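Alginate lyase AlgAT5 (Defluviitalea, PDB 5ZQI) probably cleaves alginate chains by beta-elimination, acting as a family 7 polysaccharide lyase with a beta-sandwich fold. Local coordinates at residues I146-I151 against I261-V266; E191-D196 against L224-N229; R204-I209 against Y219-L224. All blocks are in the same frame, centred on the assembly; numbering follows the deposited sequence.

Contact 1 (I146-I151 against I261-V266)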
# COMPACT_ATOMS: atom_id res chain seq x y z
N ILE A 146 -7.78 -4.51 -5.82
CA ILE A 146 -8.05 -3.29 -6.57
C ILE A 146 -7.95 -2.10 -5.63
O ILE A 146 -8.60 -2.07 -4.58
CB ILE A 146 -9.42 -3.30 -7.25
CG1 ILE A 146 -9.65 -4.58 -8.02
CG2 ILE A 146 -9.49 -2.09 -8.20
CD1 ILE A 146 -11.07 -4.75 -8.58
N ILE A 147 -7.11 -1.13 -5.99
CA ILE A 147 -6.97 0.09 -5.21
C ILE A 147 -7.32 1.28 -6.10
O ILE A 147 -6.75 1.43 -7.19
CB ILE A 147 -5.55 0.29 -4.66
CG1 ILE A 147 -4.92 -0.97 -4.07
CG2 ILE A 147 -5.58 1.42 -3.60
CD1 ILE A 147 -3.49 -0.74 -3.66
N ASP A 148 -8.26 2.12 -5.66
CA ASP A 148 -8.69 3.34 -6.33
C ASP A 148 -8.18 4.47 -5.44
O ASP A 148 -8.62 4.59 -4.29
CB ASP A 148 -10.21 3.31 -6.45
CG ASP A 148 -10.78 4.53 -7.07
OD1 ASP A 148 -10.04 5.44 -7.46
OD2 ASP A 148 -12.04 4.52 -7.23
N GLN A 149 -7.19 5.23 -5.91
CA GLN A 149 -6.44 6.11 -5.02
C GLN A 149 -5.85 7.28 -5.80
O GLN A 149 -5.90 7.31 -7.03
CB GLN A 149 -5.34 5.33 -4.28
CG GLN A 149 -4.25 4.72 -5.22
CD GLN A 149 -3.21 3.92 -4.48
OE1 GLN A 149 -2.96 4.14 -3.30
NE2 GLN A 149 -2.62 2.97 -5.16
N LYS A 150 -5.31 8.25 -5.06
CA LYS A 150 -4.49 9.31 -5.65
C LYS A 150 -3.33 9.57 -4.71
O LYS A 150 -3.49 9.45 -3.49
CB LYS A 150 -5.29 10.57 -5.91
CG LYS A 150 -5.81 11.25 -4.67
CD LYS A 150 -6.66 12.46 -5.04
CE LYS A 150 -7.26 13.09 -3.82
NZ LYS A 150 -8.21 14.19 -4.21
N ILE A 151 -2.15 9.83 -5.25
CA ILE A 151 -0.98 10.16 -4.44
C ILE A 151 -0.90 11.68 -4.35
O ILE A 151 -0.98 12.37 -5.38
CB ILE A 151 0.30 9.56 -5.03
CG1 ILE A 151 0.15 8.05 -5.22
CG2 ILE A 151 1.50 9.95 -4.14
CD1 ILE A 151 1.19 7.45 -6.18
N ILE A 261 -7.04 6.89 -0.40
CA ILE A 261 -7.66 5.70 -0.98
C ILE A 261 -9.18 5.88 -0.92
O ILE A 261 -9.76 6.00 0.17
CB ILE A 261 -7.23 4.38 -0.28
CG1 ILE A 261 -5.71 4.25 -0.39
CG2 ILE A 261 -8.01 3.19 -0.86
CD1 ILE A 261 -5.16 2.91 0.15
N TYR A 262 -9.82 5.83 -2.08
CA TYR A 262 -11.27 5.96 -2.24
C TYR A 262 -12.00 4.63 -2.18
O TYR A 262 -13.10 4.56 -1.61
CB TYR A 262 -11.56 6.62 -3.59
CG TYR A 262 -11.23 8.08 -3.66
CD1 TYR A 262 -9.94 8.50 -3.87
CD2 TYR A 262 -12.23 9.04 -3.49
CE1 TYR A 262 -9.66 9.80 -3.85
CE2 TYR A 262 -11.95 10.37 -3.53
CZ TYR A 262 -10.69 10.75 -3.66
OH TYR A 262 -10.37 12.13 -3.75
N ASN A 263 -11.40 3.57 -2.73
CA ASN A 263 -11.98 2.24 -2.75
C ASN A 263 -10.84 1.24 -2.68
O ASN A 263 -9.75 1.50 -3.19
CB ASN A 263 -12.84 1.99 -4.02
CG ASN A 263 -14.05 2.92 -4.12
OD1 ASN A 263 -15.08 2.75 -3.44
ND2 ASN A 263 -13.93 3.93 -4.98
N LEU A 264 -11.11 0.11 -2.06
CA LEU A 264 -10.12 -0.93 -1.79
C LEU A 264 -10.88 -2.24 -1.68
O LEU A 264 -11.81 -2.35 -0.89
CB LEU A 264 -9.36 -0.65 -0.49
CG LEU A 264 -8.29 -1.66 -0.08
CD1 LEU A 264 -7.19 -1.72 -1.10
CD2 LEU A 264 -7.72 -1.23 1.29
N VAL A 265 -10.48 -3.23 -2.48
CA VAL A 265 -11.09 -4.55 -2.43
C VAL A 265 -10.04 -5.63 -2.64
O VAL A 265 -9.13 -5.49 -3.46
CB VAL A 265 -12.23 -4.71 -3.47
CG1 VAL A 265 -11.73 -4.71 -4.89
CG2 VAL A 265 -13.08 -5.96 -3.21
N VAL A 266 -10.17 -6.69 -1.86
CA VAL A 266 -9.39 -7.92 -2.02
C VAL A 266 -10.38 -9.06 -2.20
O VAL A 266 -11.35 -9.18 -1.44
CB VAL A 266 -8.48 -8.18 -0.82
CG1 VAL A 266 -7.94 -9.59 -0.83
CG2 VAL A 266 -7.32 -7.20 -0.83

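Contact 2 (E191-D196 against L224-N229)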
# COMPACT_ATOMS: atom_id res chain seq x y z
N GLU A 191 12.83 -2.06 -11.89
CA GLU A 191 11.60 -1.79 -12.61
C GLU A 191 11.18 -2.98 -13.44
O GLU A 191 11.98 -3.55 -14.19
CB GLU A 191 11.80 -0.57 -13.51
CG GLU A 191 12.22 0.70 -12.76
CD GLU A 191 12.38 1.91 -13.67
OE1 GLU A 191 11.92 1.86 -14.83
OE2 GLU A 191 12.96 2.91 -13.21
N LEU A 192 9.91 -3.36 -13.32
CA LEU A 192 9.33 -4.42 -14.11
C LEU A 192 8.51 -3.91 -15.29
O LEU A 192 8.52 -4.52 -16.36
CB LEU A 192 8.43 -5.30 -13.24
CG LEU A 192 9.17 -6.06 -12.13
CD1 LEU A 192 8.18 -6.89 -11.32
CD2 LEU A 192 10.24 -6.96 -12.69
N ALA A 193 7.78 -2.81 -15.10
CA ALA A 193 6.90 -2.27 -16.12
C ALA A 193 6.46 -0.88 -15.70
O ALA A 193 6.21 -0.65 -14.51
CB ALA A 193 5.68 -3.16 -16.33
N ASP A 194 6.31 -0.00 -16.67
CA ASP A 194 5.71 1.30 -16.45
C ASP A 194 4.20 1.21 -16.31
O ASP A 194 3.54 0.45 -17.03
CB ASP A 194 6.05 2.22 -17.63
CG ASP A 194 7.49 2.71 -17.61
OD1 ASP A 194 8.19 2.49 -16.60
OD2 ASP A 194 7.91 3.29 -18.63
N LEU A 195 3.65 1.99 -15.38
CA LEU A 195 2.23 2.26 -15.37
C LEU A 195 1.91 3.63 -15.98
O LEU A 195 0.96 3.74 -16.74
CB LEU A 195 1.68 2.18 -13.93
CG LEU A 195 1.94 0.87 -13.18
CD1 LEU A 195 1.32 0.94 -11.78
CD2 LEU A 195 1.37 -0.34 -13.94
N ASP A 196 2.69 4.65 -15.67
CA ASP A 196 2.41 6.02 -16.10
C ASP A 196 3.72 6.79 -16.01
O ASP A 196 4.26 6.95 -14.92
CB ASP A 196 1.33 6.66 -15.21
CG ASP A 196 0.76 7.93 -15.79
OD1 ASP A 196 1.41 8.56 -16.65
OD2 ASP A 196 -0.37 8.31 -15.38
N LEU A 224 -3.94 -3.61 -19.14
CA LEU A 224 -2.91 -4.53 -18.68
C LEU A 224 -1.54 -3.94 -18.99
O LEU A 224 -1.23 -3.64 -20.14
CB LEU A 224 -3.07 -5.90 -19.34
CG LEU A 224 -2.05 -6.96 -18.92
CD1 LEU A 224 -2.22 -7.40 -17.48
CD2 LEU A 224 -2.18 -8.16 -19.89
N LYS A 225 -0.72 -3.78 -17.95
CA LYS A 225 0.61 -3.20 -18.10
C LYS A 225 1.75 -4.17 -17.84
O LYS A 225 2.87 -3.91 -18.31
CB LYS A 225 0.77 -2.00 -17.17
CG LYS A 225 -0.21 -0.89 -17.41
CD LYS A 225 0.16 -0.13 -18.66
CE LYS A 225 -0.61 1.17 -18.74
NZ LYS A 225 -0.29 1.85 -20.04
N LEU A 226 1.50 -5.28 -17.16
CA LEU A 226 2.54 -6.25 -16.80
C LEU A 226 1.91 -7.62 -16.61
O LEU A 226 0.86 -7.74 -15.96
CB LEU A 226 3.25 -5.85 -15.50
CG LEU A 226 4.23 -6.89 -14.91
CD1 LEU A 226 5.45 -7.11 -15.77
CD2 LEU A 226 4.61 -6.37 -13.52
N THR A 227 2.54 -8.63 -17.19
CA THR A 227 2.33 -10.04 -16.87
C THR A 227 3.68 -10.63 -16.48
O THR A 227 4.62 -10.63 -17.29
CB THR A 227 1.72 -10.78 -18.05
OG1 THR A 227 0.53 -10.11 -18.48
CG2 THR A 227 1.33 -12.20 -17.65
N TYR A 228 3.80 -11.10 -15.24
CA TYR A 228 5.09 -11.41 -14.61
C TYR A 228 5.08 -12.81 -14.03
O TYR A 228 4.28 -13.10 -13.13
CB TYR A 228 5.37 -10.35 -13.55
CG TYR A 228 6.58 -10.50 -12.67
CD1 TYR A 228 7.85 -10.61 -13.21
CD2 TYR A 228 6.44 -10.49 -11.29
CE1 TYR A 228 8.95 -10.73 -12.37
CE2 TYR A 228 7.53 -10.60 -10.46
CZ TYR A 228 8.79 -10.72 -11.01
OH TYR A 228 9.87 -10.82 -10.16
N ASN A 229 5.95 -13.68 -14.54
CA ASN A 229 6.04 -15.02 -13.99
C ASN A 229 6.54 -14.99 -12.55
O ASN A 229 7.58 -14.40 -12.26
CB ASN A 229 7.00 -15.88 -14.82
CG ASN A 229 6.49 -16.17 -16.20
OD1 ASN A 229 5.28 -16.12 -16.46
ND2 ASN A 229 7.41 -16.45 -17.11
O HOH W 1 3.78 -1.38 -19.19
O HOH W 2 2.54 2.54 -19.54

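Contact 3 (R204-I209 against Y219-L224)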
# COMPACT_ATOMS: atom_id res chain seq x y z
N ARG A 204 -6.47 10.77 -9.62
CA ARG A 204 -7.08 9.50 -9.23
C ARG A 204 -6.80 8.43 -10.28
O ARG A 204 -6.88 8.67 -11.49
CB ARG A 204 -8.60 9.70 -9.06
CG ARG A 204 -9.32 8.58 -8.30
CD ARG A 204 -10.69 9.02 -7.83
NE ARG A 204 -11.52 7.89 -7.45
CZ ARG A 204 -12.75 7.99 -6.99
NH1 ARG A 204 -13.31 9.19 -6.85
NH2 ARG A 204 -13.42 6.89 -6.64
N PHE A 205 -6.44 7.24 -9.80
CA PHE A 205 -6.22 6.10 -10.68
C PHE A 205 -6.65 4.82 -9.97
O PHE A 205 -6.72 4.76 -8.74
CB PHE A 205 -4.75 5.96 -11.15
CG PHE A 205 -3.75 5.66 -10.08
CD1 PHE A 205 -3.13 6.66 -9.43
CD2 PHE A 205 -3.36 4.35 -9.76
CE1 PHE A 205 -2.15 6.41 -8.43
CE2 PHE A 205 -2.42 4.11 -8.79
CZ PHE A 205 -1.85 5.14 -8.08
N THR A 206 -6.88 3.79 -10.77
CA THR A 206 -7.07 2.44 -10.25
C THR A 206 -5.90 1.56 -10.65
O THR A 206 -5.42 1.62 -11.78
CB THR A 206 -8.39 1.82 -10.73
OG1 THR A 206 -8.36 1.59 -12.14
CG2 THR A 206 -9.51 2.75 -10.42
N VAL A 207 -5.46 0.74 -9.71
CA VAL A 207 -4.49 -0.30 -9.97
C VAL A 207 -5.07 -1.62 -9.50
O VAL A 207 -5.63 -1.70 -8.40
CB VAL A 207 -3.13 0.01 -9.32
CG1 VAL A 207 -3.21 0.18 -7.82
CG2 VAL A 207 -2.11 -1.06 -9.70
N LYS A 208 -5.03 -2.62 -10.37
CA LYS A 208 -5.50 -3.96 -10.06
C LYS A 208 -4.35 -4.95 -10.20
O LYS A 208 -3.65 -4.96 -11.22
CB LYS A 208 -6.66 -4.36 -10.98
CG LYS A 208 -7.18 -5.76 -10.73
CD LYS A 208 -8.47 -6.10 -11.48
CE LYS A 208 -8.27 -6.08 -12.97
NZ LYS A 208 -9.45 -6.72 -13.63
N ILE A 209 -4.18 -5.79 -9.19
CA ILE A 209 -3.15 -6.82 -9.13
C ILE A 209 -3.86 -8.16 -9.04
O ILE A 209 -4.72 -8.34 -8.16
CB ILE A 209 -2.22 -6.61 -7.92
CG1 ILE A 209 -1.58 -5.22 -7.96
CG2 ILE A 209 -1.16 -7.74 -7.90
CD1 ILE A 209 -0.76 -4.90 -6.72
N TYR A 219 -2.80 -4.07 -13.78
CA TYR A 219 -3.57 -3.19 -14.62
C TYR A 219 -3.55 -1.77 -14.05
O TYR A 219 -3.54 -1.58 -12.82
CB TYR A 219 -5.03 -3.65 -14.73
CG TYR A 219 -5.28 -5.06 -15.24
CD1 TYR A 219 -5.02 -6.16 -14.42
CD2 TYR A 219 -5.74 -5.29 -16.52
CE1 TYR A 219 -5.23 -7.45 -14.87
CE2 TYR A 219 -5.97 -6.58 -16.97
CZ TYR A 219 -5.72 -7.65 -16.14
OH TYR A 219 -5.95 -8.92 -16.63
N TYR A 220 -3.59 -0.79 -14.95
CA TYR A 220 -3.67 0.62 -14.62
C TYR A 220 -4.87 1.21 -15.35
O TYR A 220 -4.92 1.20 -16.58
CB TYR A 220 -2.37 1.34 -15.03
CG TYR A 220 -2.28 2.81 -14.70
CD1 TYR A 220 -2.22 3.26 -13.41
CD2 TYR A 220 -2.22 3.75 -15.70
CE1 TYR A 220 -2.12 4.59 -13.11
CE2 TYR A 220 -2.13 5.11 -15.42
CZ TYR A 220 -2.06 5.52 -14.13
OH TYR A 220 -1.95 6.86 -13.85
N ASN A 221 -5.85 1.67 -14.58
CA ASN A 221 -7.12 2.14 -15.15
C ASN A 221 -7.69 1.15 -16.17
O ASN A 221 -8.23 1.54 -17.21
CB ASN A 221 -6.95 3.52 -15.79
CG ASN A 221 -6.59 4.57 -14.76
OD1 ASN A 221 -7.02 4.51 -13.60
ND2 ASN A 221 -5.81 5.56 -15.18
N GLY A 222 -7.57 -0.14 -15.85
CA GLY A 222 -8.18 -1.16 -16.66
C GLY A 222 -7.31 -1.76 -17.74
O GLY A 222 -7.69 -2.78 -18.33
N ASP A 223 -6.16 -1.16 -18.02
CA ASP A 223 -5.27 -1.58 -19.10
C ASP A 223 -4.15 -2.44 -18.54
O ASP A 223 -3.48 -2.05 -17.58
CB ASP A 223 -4.70 -0.35 -19.80
CG ASP A 223 -5.78 0.49 -20.45
OD1 ASP A 223 -6.78 -0.08 -20.98
OD2 ASP A 223 -5.65 1.73 -20.43
N LEU A 224 -3.94 -3.61 -19.14
CA LEU A 224 -2.91 -4.53 -18.68
C LEU A 224 -1.54 -3.94 -18.99
O LEU A 224 -1.23 -3.64 -20.14
CB LEU A 224 -3.07 -5.90 -19.34
CG LEU A 224 -2.05 -6.96 -18.92
CD1 LEU A 224 -2.22 -7.40 -17.48
CD2 LEU A 224 -2.18 -8.16 -19.89
O HOH W 3 -5.72 8.19 -13.76
O HOH W 4 -7.03 -0.98 -13.01

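Contact 1 (I146-I151 against I261-V266)
Asp148 and Asn263 stand side by side on one face of an antiparallel strand pair, where Asn263 ND2 donates to Asp148 OD2 at 3.0 Å. The acceptor lies near the plane of the amide, yet the amide nitrogen comes from above the carboxylate, 40° out of its plane. Arg204 adds a salt bridge to the same OD2, so two donors grip one oxygen and probably limit the rotation of the carboxylate. Farther along this face Val265 CG1, placed between backbone N and carbonyl carbon (chi1 68°), lies flank to flank with Ile146, 3.6 Å from its CB, and also touches CG1 and CD1. At the other end Lys150 reaches out on an extended chain, its CE passing the edge of the Tyr262 ring, and NZ donates to Tyr262 OH at 3.0 Å. On the opposite face Ile147 makes apolar contacts: CG1 lies 3.8 Å from Leu264 CD1, while its CG2 branch meets Ile261 CD1 at 4.1 Å, and both Ile147 and Leu264 reach Ala239 of the facing sheet. Between the Asp148-Asn263 and Gln149-Ile261 pairs the register slips by one residue. Asp148 O accepts from Tyr262 N at 2.8 Å and, weakly, from Asn263 N at 3.3 Å. Two consecutive residues facing one partner define a classic beta bulge, here within the antiparallel sheet of a family 7 lyase beta-sandwich.

Contact 2 (E191-D196 against L224-N229)
Leu192 presses a methyl bump onto the flat of Tyr228: CD1 sits 3.8 Å from the ring centroid and only 8° off the ring normal, a CH-pi contact centred over the face. Its second methyl, CD2, reaches the ring at CE1, so the forked end of the leucine rests across the ring. Tyr228 CG is anti to the backbone N (chi1 175°), which carries the ring across to the leucine. Next along the seam Leu226 lies against both Leu192 and Ala193: its CD2 touches Leu192 CB at 4.0 Å, and its CB lies 3.7 Å from Ala193 CB. The small alanine methyl fits close against the opposing backbone as well, 3.5 Å from Lys225 O. Beyond it Leu195 CD2 meets Lys225 CB at 3.7 Å, and the lysine chain, bent at chi2, runs on past Asp194 O; its CE passes Leu195 O, and NZ donates to a water. Another water spans the wider gap between the backbones, donating to Asp194 O and to Lys225 O, each at 2.8 Å. With an alanine in place of Tyr228, the Leu192 methyls would probably lose their flat seat and a gap open at this end of the seam. Strands 191-194 and 224-229 run roughly antiparallel, their axes at 152°, but do not pair as one sheet. Strand 190-194 bonds to strand 182-187, and strand 223-229 to strand 215-220, so side chains close the sandwich along this margin, with Ile174 of strand 172-179 touching both Leu192 and Tyr228.

Contact 3 (R204-I209 against Y219-L224)
Lys208 and Tyr219 form a hydrogen-bonded antiparallel pair, and their side chains run together on the same face. The lysine can be followed outward. CB lies 4.2 Å from Tyr219 CB, where the two chains leave the strands. CG, anti to the backbone N (chi1 179°), and CD then carry the chain on without meeting the tyrosine. A bend about the CG-CD bond (chi3 64°) swings the end back, bringing CE over one face of the ring, 3.6 Å from Tyr219 CD1 and offset toward the rim. NZ finishes above the ring 4.5 Å from its centroid and 10° off the normal, a cation-pi contact. Leu224 CD1 covers the opposite face, so the ring is sandwiched between the lysine chain and a leucine methyl, which probably limits its turning, while Lys208 O lies in plane at its edge.

At the other end Asn221 takes the place of a strand partner. Its OD1 accepts from Thr206 N at 2.9 Å along an almost straight bond, and its backbone N donates to Thr206 O at 2.8 Å, so side chain and main chain together satisfy both backbone groups of the threonine. Its ND2 donates to a water that in turn donates to Arg204 O. Asn221 and Gly222 occupy the corners of a type I' turn from Tyr220 to Asp223; a CB on Gly222 would run into the carbonyl O of Asn221. On the reverse face Tyr220 CE1 meets Phe205 CB at 3.6 Å, their rings being oblique.

Strand 205-212 thus pairs with strand 215-220 on one flank and with strand 142-153 on the other, while the turn leads into the outermost strand 223-229. From the facing sheet, Leu183 of strand 182-187 packs against both Phe205 and Tyr220.

The three contacts trace one seven-stranded antiparallel sheet outward to its margin. Contact 1 joins strands 256-269 and 142-153; contact 3 joins the next two, 205-212 and 215-220; contact 2 reaches from the outermost strand 223-229 to strand 190-194 of the other sheet. Centres of contacts 1 and 3 lie about 10 Å apart, linked by the salt bridge between Asp148 and Arg204. Those of contacts 2 and 3 are about 11 Å apart; they share Leu224, and Asp196 probably hydrogen-bonds Tyr220. Contacts 1 and 2, about 18 Å apart between centres, do not touch. A local hairpin (contact 3) thus sits inside two longer closures, the outer spanning 109 residues, and contact 2 ties the two sheets together at the margin.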